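PDB 2QQ6: mandelate racemase/muconate lactonizing enzyme-like protein from Rubrobacter xylanophilus DSM 9941, which binds magnesium and probably acts as a lyase of the enolase superfamily, with a capping domain set against a barrel domain. Local coordinates for residues 249-254 / 280-285; 35-40 / 319-324; 195-200 / 231-236. All blocks are in the same frame, centred on the assembly; numbering follows the deposited sequence.

How the interactions relate
Interactions 1 and 3 both lie in the barrel domain, where each joins two successive outer helices: 190-207 with 223-233 in interaction 3, then 250-257 with 272-282 in interaction 1. They come in series along the chain, and their centres are 23 Å apart. Interaction 2 is different in kind. It brings strand 32-37 of the N-terminal domain against the start of helix 323-334; with its segments 279 residues apart, the loop it closes encloses both other contacts. Its centre lies 28 Å from that of interaction 1 and 32 Å from that of interaction 3. None of the three touches another: two join neighbouring helices of the barrel's outer layer, and one joins the two domains near the magnesium site.

Interaction 1. Residues 249-254 / 280-285; sequences NLDALA and FAKRAV
D251 and K282 form a salt bridge between two successive outer helices of the enolase-type β/α barrel, helix 250-257 and helix 272-282. K282 NZ sits 2.8 Å from D251 OD2, on the syn side of that oxygen and 15° out of the carboxylate plane. The lysine chain gets there by bending, with chi2 at 95° turning CD and a second bend at chi4 placing NZ. The other carboxylate oxygen, D251 OD1, forms a long, weak ion pair with R277 of the second subunit, so one oxygen of the aspartate meets the neighbouring helix and the other lies toward the second subunit.

The start of D251's helix is capped by N249. Its OD1 accepts from A252 N at 3.0 Å, with the donor standing 50° out of the carbonyl plane, and takes a weak bond from D251 N. One side-chain oxygen thus serves two amides of the first turn. Helix 272-282 is finished off by a Schellman motif: R283 has positive phi and two bonds return into the last turn, among them R283 N to F280 O at 3.0 Å. Inside the capped turn, A254 N donates to L250 O at 2.8 Å.

Away from the charged pair the contact is apolar. L253 packs its CD2 against A284 CB and V285 CG1, while elsewhere it touches I264 and A266 of the barrel strand 264-266 that lies between the two helices in sequence. The backbones come nearest at the two alanines, where A254 CB rests 3.7 Å from A284 CB.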
loop_
_atom_site.group_PDB
_atom_site.type_symbol
_atom_site.label_atom_id
_atom_site.label_comp_id
_atom_site.label_asym_id
_atom_site.label_seq_id
_atom_site.Cartn_x
_atom_site.Cartn_y
_atom_site.Cartn_z
ATOM N N ASN B 249 3.006 -13.886 1.772
ATOM C CA ASN B 249 2.966 -15.073 0.927
ATOM C C ASN B 249 1.676 -15.872 1.089
ATOM O O ASN B 249 1.427 -16.469 2.139
ATOM C CB ASN B 249 4.170 -15.951 1.268
ATOM C CG ASN B 249 4.424 -17.037 0.245
ATOM O OD1 ASN B 249 3.500 -17.684 -0.238
ATOM N ND2 ASN B 249 5.689 -17.257 -0.072
ATOM N N LEU B 250 0.858 -15.898 0.039
ATOM C CA LEU B 250 -0.403 -16.630 0.106
ATOM C C LEU B 250 -0.230 -18.118 -0.164
ATOM O O LEU B 250 -1.043 -18.946 0.261
ATOM C CB LEU B 250 -1.416 -16.028 -0.860
ATOM C CG LEU B 250 -1.701 -14.552 -0.604
ATOM C CD1 LEU B 250 -2.967 -14.159 -1.319
ATOM C CD2 LEU B 250 -1.843 -14.291 0.873
ATOM N N ASP B 251 0.838 -18.457 -0.872
ATOM C CA ASP B 251 1.128 -19.845 -1.163
ATOM C C ASP B 251 1.278 -20.559 0.163
ATOM O O ASP B 251 0.864 -21.710 0.321
ATOM C CB ASP B 251 2.425 -19.958 -1.965
ATOM C CG ASP B 251 2.238 -19.591 -3.426
ATOM O OD1 ASP B 251 3.225 -19.665 -4.197
ATOM O OD2 ASP B 251 1.102 -19.233 -3.806
ATOM N N ALA B 252 1.865 -19.853 1.122
ATOM C CA ALA B 252 2.092 -20.404 2.449
ATOM C C ALA B 252 0.759 -20.664 3.138
ATOM O O ALA B 252 0.532 -21.752 3.692
ATOM C CB ALA B 252 2.927 -19.443 3.263
ATOM N N LEU B 253 -0.117 -19.659 3.096
ATOM C CA LEU B 253 -1.435 -19.760 3.699
ATOM C C LEU B 253 -2.150 -20.934 3.072
ATOM O O LEU B 253 -2.858 -21.680 3.756
ATOM C CB LEU B 253 -2.229 -18.486 3.449
ATOM C CG LEU B 253 -3.657 -18.480 3.983
ATOM C CD1 LEU B 253 -3.664 -18.570 5.490
ATOM C CD2 LEU B 253 -4.326 -17.220 3.533
ATOM N N ALA B 254 -1.953 -21.098 1.764
ATOM C CA ALA B 254 -2.578 -22.190 1.027
ATOM C C ALA B 254 -1.988 -23.545 1.430
ATOM O O ALA B 254 -2.697 -24.552 1.508
ATOM C CB ALA B 254 -2.412 -21.961 -0.463
ATOM N N PHE B 280 -8.115 -16.268 -4.297
ATOM C CA PHE B 280 -9.014 -17.314 -4.750
ATOM C C PHE B 280 -8.328 -18.220 -5.748
ATOM O O PHE B 280 -8.612 -19.408 -5.805
ATOM C CB PHE B 280 -10.267 -16.688 -5.353
ATOM C CG PHE B 280 -11.049 -15.883 -4.368
ATOM C CD1 PHE B 280 -11.431 -14.578 -4.658
ATOM C CD2 PHE B 280 -11.352 -16.413 -3.117
ATOM C CE1 PHE B 280 -12.101 -13.811 -3.707
ATOM C CE2 PHE B 280 -12.015 -15.660 -2.171
ATOM C CZ PHE B 280 -12.390 -14.356 -2.462
ATOM N N ALA B 281 -7.412 -17.659 -6.526
ATOM C CA ALA B 281 -6.668 -18.443 -7.511
ATOM C C ALA B 281 -5.916 -19.591 -6.836
ATOM O O ALA B 281 -6.012 -20.743 -7.266
ATOM C CB ALA B 281 -5.688 -17.555 -8.264
ATOM N N LYS B 282 -5.170 -19.270 -5.780
ATOM C CA LYS B 282 -4.415 -20.274 -5.046
ATOM C C LYS B 282 -5.292 -21.196 -4.203
ATOM O O LYS B 282 -4.792 -22.151 -3.628
ATOM C CB LYS B 282 -3.393 -19.612 -4.126
ATOM C CG LYS B 282 -2.125 -19.113 -4.796
ATOM C CD LYS B 282 -2.206 -17.646 -5.166
ATOM C CE LYS B 282 -0.827 -17.006 -5.154
ATOM N NZ LYS B 282 0.141 -17.759 -5.990
ATOM N N ARG B 283 -6.590 -20.917 -4.134
ATOM C CA ARG B 283 -7.505 -21.724 -3.326
ATOM C C ARG B 283 -6.967 -21.760 -1.888
ATOM O O ARG B 283 -6.807 -22.836 -1.299
ATOM C CB ARG B 283 -7.571 -23.164 -3.849
ATOM C CG ARG B 283 -7.892 -23.348 -5.317
ATOM C CD ARG B 283 -7.562 -24.789 -5.727
ATOM N NE ARG B 283 -6.221 -25.180 -5.269
ATOM C CZ ARG B 283 -5.616 -26.342 -5.540
ATOM N NH1 ARG B 283 -6.220 -27.271 -6.284
ATOM N NH2 ARG B 283 -4.397 -26.579 -5.057
ATOM N N ALA B 284 -6.704 -20.588 -1.318
ATOM C CA ALA B 284 -6.129 -20.512 0.021
ATOM C C ALA B 284 -7.075 -20.310 1.191
ATOM O O ALA B 284 -6.650 -20.398 2.333
ATOM C CB ALA B 284 -5.064 -19.423 0.044
ATOM N N VAL B 285 -8.349 -20.048 0.922
ATOM C CA VAL B 285 -9.298 -19.800 2.000
ATOM C C VAL B 285 -10.582 -20.574 1.950
ATOM O O VAL B 285 -11.066 -20.940 0.887
ATOM C CB VAL B 285 -9.724 -18.331 2.049
ATOM C CG1 VAL B 285 -8.531 -17.445 2.272
ATOM C CG2 VAL B 285 -10.424 -17.962 0.769
#

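Interaction 2. Residues 35-40 / 319-324; sequences LGECYP and NVSSPV
E37 and S322 carry the polar heart of this contact. The carboxylate of E37 reaches the N-cap residue of helix 323-334: S322 N donates to OE2 at 3.1 Å in an almost straight bond (178°) on the syn lone pair, and a weak branch runs from the same N-H to OE1. S322 OG also donates to OE1, although the modelled separation is too short to be taken literally at this resolution. G325 N adds a further bond to OE1, so two backbone amides at the helix start meet one carboxylate, an environment that would probably favour its negative charge. E37 gets there with CG anti to the backbone N (chi1 -171°) and its chain extended beyond.

The loop leading into the cap is itself fixed. N319 OD1 accepts from S321 N at 2.9 Å, an Asx turn, and N319 N is bonded to E343.

Hydrocarbon fills in around the carboxylate. V324 lays CG1 against E37 CB at 3.7 Å, and its CG2 meets L35 CD2 at 3.6 Å, these two side chains crossing at about a right angle. At the other end V320 and P40 come tip to tip. V320 CG1 also lies beside the Y39 ring, though the detail there is doubtful. One face of that ring is covered toward its rim by P40 CD, and its hydroxyl is bonded to F79 O of the second subunit.

The Y39 side chain lies about 5 Å from that of the magnesium ligand E268 and about 8 Å from the metal itself. This is the domain interface typical of the enolase superfamily, in which the N-terminal capping domain closes on the barrel beside its metal site.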
loop_
_atom_site.group_PDB
_atom_site.type_symbol
_atom_site.label_atom_id
_atom_site.label_comp_id
_atom_site.label_asym_id
_atom_site.label_seq_id
_atom_site.Cartn_x
_atom_site.Cartn_y
_atom_site.Cartn_z
ATOM N N LEU B 35 -21.791 10.617 4.023
ATOM C CA LEU B 35 -20.882 10.310 5.121
ATOM C C LEU B 35 -20.184 8.943 5.036
ATOM O O LEU B 35 -20.812 7.923 4.751
ATOM C CB LEU B 35 -21.630 10.409 6.454
ATOM C CG LEU B 35 -20.751 10.365 7.709
ATOM C CD1 LEU B 35 -20.103 11.729 7.906
ATOM C CD2 LEU B 35 -21.582 9.985 8.932
ATOM N N GLY B 36 -18.881 8.942 5.301
ATOM C CA GLY B 36 -18.106 7.712 5.273
ATOM C C GLY B 36 -17.014 7.679 6.335
ATOM O O GLY B 36 -16.556 8.731 6.798
ATOM N N GLU B 37 -16.593 6.474 6.721
ATOM C CA GLU B 37 -15.549 6.308 7.738
ATOM C C GLU B 37 -14.388 5.438 7.249
ATOM O O GLU B 37 -14.605 4.349 6.713
ATOM C CB GLU B 37 -16.136 5.675 8.998
ATOM C CG GLU B 37 -15.192 5.665 10.174
ATOM C CD GLU B 37 -15.686 4.776 11.291
ATOM O OE1 GLU B 37 -16.894 4.456 11.293
ATOM O OE2 GLU B 37 -14.874 4.399 12.168
ATOM N N CYS B 38 -13.160 5.921 7.441
ATOM C CA CYS B 38 -11.976 5.175 7.032
ATOM C C CYS B 38 -11.601 4.171 8.115
ATOM O O CYS B 38 -12.023 4.289 9.269
ATOM C CB CYS B 38 -10.785 6.112 6.806
ATOM S SG CYS B 38 -10.838 7.177 5.331
ATOM N N TYR B 39 -10.815 3.173 7.726
ATOM C CA TYR B 39 -10.333 2.158 8.647
ATOM C C TYR B 39 -9.203 2.812 9.441
ATOM O O TYR B 39 -8.532 3.725 8.957
ATOM C CB TYR B 39 -9.804 0.961 7.856
ATOM C CG TYR B 39 -8.925 0.010 8.642
ATOM C CD1 TYR B 39 -9.470 -1.068 9.339
ATOM C CD2 TYR B 39 -7.537 0.200 8.703
ATOM C CE1 TYR B 39 -8.656 -1.930 10.073
ATOM C CE2 TYR B 39 -6.723 -0.651 9.435
ATOM C CZ TYR B 39 -7.289 -1.711 10.119
ATOM O OH TYR B 39 -6.492 -2.545 10.861
ATOM N N PRO B 40 -8.995 2.376 10.685
ATOM C CA PRO B 40 -7.924 2.962 11.495
ATOM C C PRO B 40 -6.536 2.542 11.016
ATOM O O PRO B 40 -5.931 1.620 11.544
ATOM C CB PRO B 40 -8.238 2.456 12.895
ATOM C CG PRO B 40 -8.929 1.133 12.628
ATOM C CD PRO B 40 -9.845 1.484 11.490
ATOM N N ASN B 319 -14.362 -6.095 10.433
ATOM C CA ASN B 319 -14.891 -4.788 10.796
ATOM C C ASN B 319 -14.276 -4.279 12.080
ATOM O O ASN B 319 -14.287 -4.970 13.098
ATOM C CB ASN B 319 -16.408 -4.880 10.983
ATOM C CG ASN B 319 -17.069 -3.522 11.151
ATOM O OD1 ASN B 319 -16.613 -2.678 11.922
ATOM N ND2 ASN B 319 -18.160 -3.312 10.433
ATOM N N VAL B 320 -13.765 -3.056 12.040
ATOM C CA VAL B 320 -13.155 -2.462 13.219
ATOM C C VAL B 320 -13.505 -0.978 13.277
ATOM O O VAL B 320 -12.750 -0.166 13.813
ATOM C CB VAL B 320 -11.622 -2.645 13.172
ATOM C CG1 VAL B 320 -11.005 -1.671 12.189
ATOM C CG2 VAL B 320 -11.043 -2.485 14.541
ATOM N N SER B 321 -14.660 -0.626 12.722
ATOM C CA SER B 321 -15.087 0.769 12.704
ATOM C C SER B 321 -16.330 1.036 13.544
ATOM O O SER B 321 -16.947 0.114 14.077
ATOM C CB SER B 321 -15.325 1.221 11.261
ATOM O OG SER B 321 -14.125 1.136 10.514
ATOM N N SER B 322 -16.680 2.316 13.650
ATOM C CA SER B 322 -17.829 2.785 14.421
ATOM C C SER B 322 -19.148 2.518 13.694
ATOM O O SER B 322 -19.172 1.795 12.699
ATOM C CB SER B 322 -17.673 4.280 14.672
ATOM O OG SER B 322 -17.753 4.990 13.455
ATOM N N PRO B 323 -20.265 3.100 14.177
ATOM C CA PRO B 323 -21.543 2.860 13.502
ATOM C C PRO B 323 -21.554 3.248 12.018
ATOM O O PRO B 323 -22.274 2.645 11.219
ATOM C CB PRO B 323 -22.525 3.695 14.323
ATOM C CG PRO B 323 -21.936 3.665 15.684
ATOM C CD PRO B 323 -20.478 3.896 15.401
ATOM N N VAL B 324 -20.761 4.249 11.649
ATOM C CA VAL B 324 -20.722 4.689 10.256
ATOM C C VAL B 324 -20.168 3.595 9.336
ATOM O O VAL B 324 -20.879 3.101 8.449
ATOM C CB VAL B 324 -19.884 5.977 10.090
ATOM C CG1 VAL B 324 -19.749 6.327 8.620
ATOM C CG2 VAL B 324 -20.551 7.118 10.813
#

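Interaction 3. Residues 195-200 / 231-236; sequences AMVARV and RAMEPF
V200 sets its CG1 methyl over one face of the F236 ring, a CH-pi contact with the carbon 4.1 Å from the ring centroid and 16° off the normal, displaced toward the rim on the CG side. The same valine meets selenomethionine M233 tip to tip, its CG1 lying 3.7 Å from SE and its CG2 3.8 Å from the terminal methyl CE. M233 comes within range because its chain is bent: chi2 (-56°) turns SE back from the extended path, and a further bend at chi3 sets CE.

One turn earlier on the same helix, V197 continues the contact. Its CG1 approaches F236 CZ at 3.8 Å, with the two side chains crossing at about a right angle. Its CG2 touches M233 CE at 4.2 Å as the pair slide past each other in opposite directions, and it also brushes A232 CB at 4.4 Å. Two valines thus reach three residues, with F236 and M233 lying against both.

Further out, V200 and M233 both touch I215 of strand 212-216, the barrel strand that runs between helices 190-207 and 223-233 in sequence; V197 also packs on F229. The in-plane edge of the F236 ring lies near A232 O. R204, further along helix 190-207, gives a weak bond to the F236 carbonyl, and E234 OE2 accepts from T260 OG1 and S261 N.

Across these two segments the contact is wholly apolar: methyls, a selenium-bearing side chain and one aromatic face. It therefore probably rests on burial of apolar surface and on dispersion, with polar bonds confined to its surroundings, and the selenium belongs to the labelled residue, not the natural methionine.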
loop_
_atom_site.group_PDB
_atom_site.type_symbol
_atom_site.label_atom_id
_atom_site.label_comp_id
_atom_site.label_asym_id
_atom_site.label_seq_id
_atom_site.Cartn_x
_atom_site.Cartn_y
_atom_site.Cartn_z
ATOM N N ALA B 195 -0.392 -23.824 25.987
ATOM C CA ALA B 195 -1.053 -22.646 26.522
ATOM C C ALA B 195 -2.173 -22.201 25.597
ATOM O O ALA B 195 -3.280 -21.909 26.040
ATOM C CB ALA B 195 -0.047 -21.520 26.703
HETATM N N MSE B 196 -1.877 -22.158 24.306
HETATM C CA MSE B 196 -2.856 -21.729 23.320
HETATM C C MSE B 196 -4.075 -22.646 23.205
HETATM O O MSE B 196 -5.221 -22.180 23.192
HETATM C CB MSE B 196 -2.174 -21.578 21.969
HETATM C CG MSE B 196 -1.236 -20.396 21.927
HETATM SE SE MSE B 196 0.123 -20.550 20.503
HETATM C CE MSE B 196 -1.042 -20.181 18.949
ATOM N N VAL B 197 -3.826 -23.948 23.111
ATOM C CA VAL B 197 -4.913 -24.904 23.014
ATOM C C VAL B 197 -5.759 -24.818 24.282
ATOM O O VAL B 197 -6.976 -25.022 24.261
ATOM C CB VAL B 197 -4.377 -26.330 22.878
ATOM C CG1 VAL B 197 -5.524 -27.293 22.717
ATOM C CG2 VAL B 197 -3.440 -26.413 21.698
ATOM N N ALA B 198 -5.102 -24.503 25.390
ATOM C CA ALA B 198 -5.797 -24.400 26.658
ATOM C C ALA B 198 -6.823 -23.295 26.572
ATOM O O ALA B 198 -7.967 -23.474 26.991
ATOM C CB ALA B 198 -4.811 -24.116 27.777
ATOM N N ARG B 199 -6.413 -22.153 26.026
ATOM C CA ARG B 199 -7.319 -21.027 25.899
ATOM C C ARG B 199 -8.519 -21.475 25.085
ATOM O O ARG B 199 -9.670 -21.229 25.452
ATOM C CB ARG B 199 -6.626 -19.843 25.213
ATOM C CG ARG B 199 -7.525 -18.618 25.027
ATOM C CD ARG B 199 -8.153 -18.143 26.354
ATOM N NE ARG B 199 -7.171 -17.601 27.295
ATOM C CZ ARG B 199 -6.410 -16.538 27.045
ATOM N NH1 ARG B 199 -6.524 -15.896 25.881
ATOM N NH2 ARG B 199 -5.530 -16.123 27.950
ATOM N N VAL B 200 -8.240 -22.164 23.988
ATOM C CA VAL B 200 -9.297 -22.637 23.124
ATOM C C VAL B 200 -10.230 -23.546 23.913
ATOM O O VAL B 200 -11.405 -23.230 24.090
ATOM C CB VAL B 200 -8.719 -23.384 21.898
ATOM C CG1 VAL B 200 -9.806 -23.632 20.868
ATOM C CG2 VAL B 200 -7.610 -22.566 21.275
ATOM N N ARG B 231 -3.494 -28.561 13.121
ATOM C CA ARG B 231 -3.886 -29.952 13.313
ATOM C C ARG B 231 -4.529 -30.111 14.679
ATOM O O ARG B 231 -5.364 -30.976 14.881
ATOM C CB ARG B 231 -2.678 -30.880 13.179
ATOM N N ALA B 232 -4.159 -29.256 15.619
ATOM C CA ALA B 232 -4.722 -29.343 16.956
ATOM C C ALA B 232 -6.064 -28.641 17.049
ATOM O O ALA B 232 -6.863 -28.942 17.921
ATOM C CB ALA B 232 -3.749 -28.760 17.973
HETATM N N MSE B 233 -6.321 -27.706 16.150
HETATM C CA MSE B 233 -7.588 -26.999 16.180
HETATM C C MSE B 233 -8.720 -27.835 15.613
HETATM O O MSE B 233 -9.892 -27.451 15.698
HETATM C CB MSE B 233 -7.478 -25.687 15.407
HETATM C CG MSE B 233 -6.756 -24.604 16.192
HETATM SE SE MSE B 233 -7.664 -24.327 17.947
HETATM C CE MSE B 233 -6.553 -25.509 19.105
ATOM N N GLU B 234 -8.381 -28.994 15.058
ATOM C CA GLU B 234 -9.395 -29.847 14.448
ATOM C C GLU B 234 -10.530 -30.322 15.367
ATOM O O GLU B 234 -11.698 -30.239 15.010
ATOM C CB GLU B 234 -8.725 -31.044 13.757
ATOM C CG GLU B 234 -7.633 -30.622 12.782
ATOM C CD GLU B 234 -7.136 -31.735 11.865
ATOM O OE1 GLU B 234 -7.047 -32.905 12.298
ATOM O OE2 GLU B 234 -6.808 -31.428 10.703
ATOM N N PRO B 235 -10.209 -30.814 16.563
ATOM C CA PRO B 235 -11.282 -31.279 17.445
ATOM C C PRO B 235 -12.320 -30.267 17.971
ATOM O O PRO B 235 -13.431 -30.653 18.344
ATOM C CB PRO B 235 -10.510 -31.950 18.579
ATOM C CG PRO B 235 -9.317 -32.488 17.891
ATOM C CD PRO B 235 -8.907 -31.317 17.030
ATOM N N PHE B 236 -11.983 -28.983 17.993
ATOM C CA PHE B 236 -12.911 -27.994 18.538
ATOM C C PHE B 236 -13.964 -27.440 17.590
ATOM O O PHE B 236 -14.715 -26.531 17.968
ATOM C CB PHE B 236 -12.126 -26.828 19.146
ATOM C CG PHE B 236 -11.087 -27.255 20.141
ATOM C CD1 PHE B 236 -9.802 -27.589 19.728
ATOM C CD2 PHE B 236 -11.398 -27.353 21.493
ATOM C CE1 PHE B 236 -8.849 -28.014 20.643
ATOM C CE2 PHE B 236 -10.448 -27.777 22.412
ATOM C CZ PHE B 236 -9.173 -28.108 21.987
#